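Local coordinates for protein beta-porphyranase A (Bacteroides plebeius, PDB 4AW7) that cleaves the sulfated red-algal polysaccharide porphyran at the linkages between beta-D-galactopyranose and alpha-L-galactopyranose-6-sulfate, at residues I326-A329 with N330-S334. Sequence-based numbering, arbitrary orientation.
Sequences ITAA and NNYTS
Tyr332 N donates to Thr327 O over 2.7 Å and Asn331 N to Ala328 O over 2.9 Å, the paired bonds of a Schellman motif in the loop between strands 311-316 and 340-342; a type I' beta turn from Asn330 to Thr333 overlaps it. Asn331 takes left-handed backbone angles, which asparagine tolerates better than most residues, and Tyr332 adopts the same conformation. The Tyr332 ring folds back over the preceding backbone: Ala328 CA sits 4.1 Å from its centroid, 22° off the normal, a CH-pi contact, while Ala328 CB touches Tyr332 OH at 3.7 Å. A short side chain at Ala328 suits this close approach of ring to peptide. A serine in place of Tyr332 would probably leave the Thr327-Ala328 peptide without its aromatic cover and Ala328 CB without its partner. Thr327 turns OG1 between its backbone N and carbonyl carbon (chi1 61°), where it accepts from Asn330 N at 3.2 Å. Asn330 ND2 bonds to the carbonyl of His325, which follows the substrate-binding Trp324. Thr333 OG1, also bonded to Ser284, reaches Asn330 O at 2.8 Å in the carbonyl plane, on a lone pair, while Thr333 N supplies that oxygen with a second donor.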
ATOM      1  N   ILE A 326      -6.819 -13.145  23.991  1.00 15.76           N
ATOM      2  CA  ILE A 326      -8.013 -13.700  24.639  1.00 16.82           C
ATOM      3  C   ILE A 326      -7.622 -14.125  26.062  1.00 18.54           C
ATOM      4  O   ILE A 326      -7.257 -15.266  26.299  1.00 19.97           O
ATOM      5  CB  ILE A 326      -8.617 -14.870  23.843  1.00 16.13           C
ATOM      6  CG1 ILE A 326      -8.880 -14.470  22.389  1.00 15.57           C
ATOM      7  CG2 ILE A 326      -9.912 -15.344  24.499  1.00 17.68           C
ATOM      8  CD1 ILE A 326      -9.332 -15.563  21.521  1.00 16.55           C
ATOM      9  N   THR A 327      -7.638 -13.160  26.959  1.00 19.75           N
ATOM     10  CA  THR A 327      -7.083 -13.348  28.297  1.00 21.31           C
ATOM     11  C   THR A 327      -8.087 -12.829  29.309  1.00 22.69           C
ATOM     12  O   THR A 327      -8.976 -12.046  28.981  1.00 22.58           O
ATOM     13  CB  THR A 327      -5.781 -12.541  28.482  1.00 21.20           C
ATOM     14  OG1 THR A 327      -6.086 -11.149  28.316  1.00 22.62           O
ATOM     15  CG2 THR A 327      -4.669 -12.992  27.503  1.00 22.63           C
ATOM     16  N   ALA A 328      -7.895 -13.230  30.571  1.00 24.31           N
ATOM     17  CA  ALA A 328      -8.667 -12.679  31.685  1.00 25.33           C
ATOM     18  C   ALA A 328      -8.563 -11.167  31.740  1.00 25.27           C
ATOM     19  O   ALA A 328      -9.582 -10.483  31.911  1.00 25.67           O
ATOM     20  CB  ALA A 328      -8.203 -13.299  33.024  1.00 26.11           C
ATOM     21  N   ALA A 329      -7.348 -10.637  31.547  1.00 25.44           N
ATOM     22  CA  ALA A 329      -7.121  -9.193  31.585  1.00 25.77           C
ATOM     23  C   ALA A 329      -7.910  -8.424  30.507  1.00 25.87           C
ATOM     24  O   ALA A 329      -8.246  -7.264  30.680  1.00 26.97           O
ATOM     25  CB  ALA A 329      -5.621  -8.883  31.499  1.00 26.54           C
ATOM     26  N   ASN A 330      -8.211  -9.086  29.392  1.00 24.54           N
ATOM     27  CA  ASN A 330      -9.037  -8.498  28.342  1.00 23.83           C
ATOM     28  C   ASN A 330     -10.488  -8.990  28.350  1.00 23.52           C
ATOM     29  O   ASN A 330     -11.238  -8.820  27.377  1.00 22.72           O
ATOM     30  CB  ASN A 330      -8.387  -8.791  26.971  1.00 22.81           C
ATOM     31  CG  ASN A 330      -7.102  -8.006  26.750  1.00 22.91           C
ATOM     32  OD1 ASN A 330      -6.922  -6.906  27.317  1.00 24.60           O
ATOM     33  ND2 ASN A 330      -6.226  -8.521  25.877  1.00 21.29           N
ATOM     34  N   ASN A 331     -10.901  -9.586  29.475  1.00 23.97           N
ATOM     35  CA  ASN A 331     -12.254 -10.100  29.620  1.00 24.73           C
ATOM     36  C   ASN A 331     -12.570 -11.113  28.519  1.00 22.90           C
ATOM     37  O   ASN A 331     -13.715 -11.230  28.077  1.00 22.38           O
ATOM     38  CB  ASN A 331     -13.296  -8.958  29.600  1.00 25.91           C
ATOM     39  CG  ASN A 331     -13.180  -8.008  30.791  1.00 30.47           C
ATOM     40  OD1 ASN A 331     -12.723  -8.390  31.876  1.00 34.93           O
ATOM     41  ND2 ASN A 331     -13.607  -6.760  30.594  1.00 36.51           N
ATOM     42  N   TYR A 332     -11.536 -11.822  28.074  1.00 22.55           N
ATOM     43  CA  TYR A 332     -11.664 -12.879  27.042  1.00 22.09           C
ATOM     44  C   TYR A 332     -12.194 -12.389  25.684  1.00 20.60           C
ATOM     45  O   TYR A 332     -12.710 -13.179  24.890  1.00 20.62           O
ATOM     46  CB  TYR A 332     -12.521 -14.043  27.562  1.00 22.92           C
ATOM     47  CG  TYR A 332     -11.949 -14.645  28.817  1.00 24.58           C
ATOM     48  CD1 TYR A 332     -10.838 -15.493  28.767  1.00 25.88           C
ATOM     49  CD2 TYR A 332     -12.477 -14.319  30.059  1.00 26.50           C
ATOM     50  CE1 TYR A 332     -10.296 -16.044  29.930  1.00 28.43           C
ATOM     51  CE2 TYR A 332     -11.943 -14.853  31.223  1.00 27.56           C
ATOM     52  CZ  TYR A 332     -10.860 -15.716  31.155  1.00 29.01           C
ATOM     53  OH  TYR A 332     -10.347 -16.246  32.329  1.00 33.90           O
ATOM     54  N   THR A 333     -12.038 -11.094  25.425  1.00 19.13           N
ATOM     55  CA  THR A 333     -12.379 -10.558  24.142  1.00 18.23           C
ATOM     56  C   THR A 333     -11.302 -10.906  23.106  1.00 16.56           C
ATOM     57  O   THR A 333     -10.132 -11.122  23.426  1.00 15.83           O
ATOM     58  CB  THR A 333     -12.566  -9.029  24.174  1.00 17.81           C
ATOM     59  OG1 THR A 333     -11.346  -8.390  24.569  1.00 19.25           O
ATOM     60  CG2 THR A 333     -13.702  -8.631  25.082  1.00 20.48           C
ATOM     61  N   SER A 334     -11.749 -10.931  21.856  1.00 15.27           N
ATOM     62  CA  SER A 334     -10.847 -11.060  20.709  1.00 14.15           C
ATOM     63  C   SER A 334     -10.295  -9.684  20.339  1.00 13.92           C
ATOM     64  O   SER A 334     -10.860  -8.642  20.699  1.00 15.02           O
ATOM     65  CB  SER A 334     -11.612 -11.656  19.546  1.00 14.00           C
ATOM     66  OG  SER A 334     -11.913 -13.025  19.798  1.00 14.22           O
TER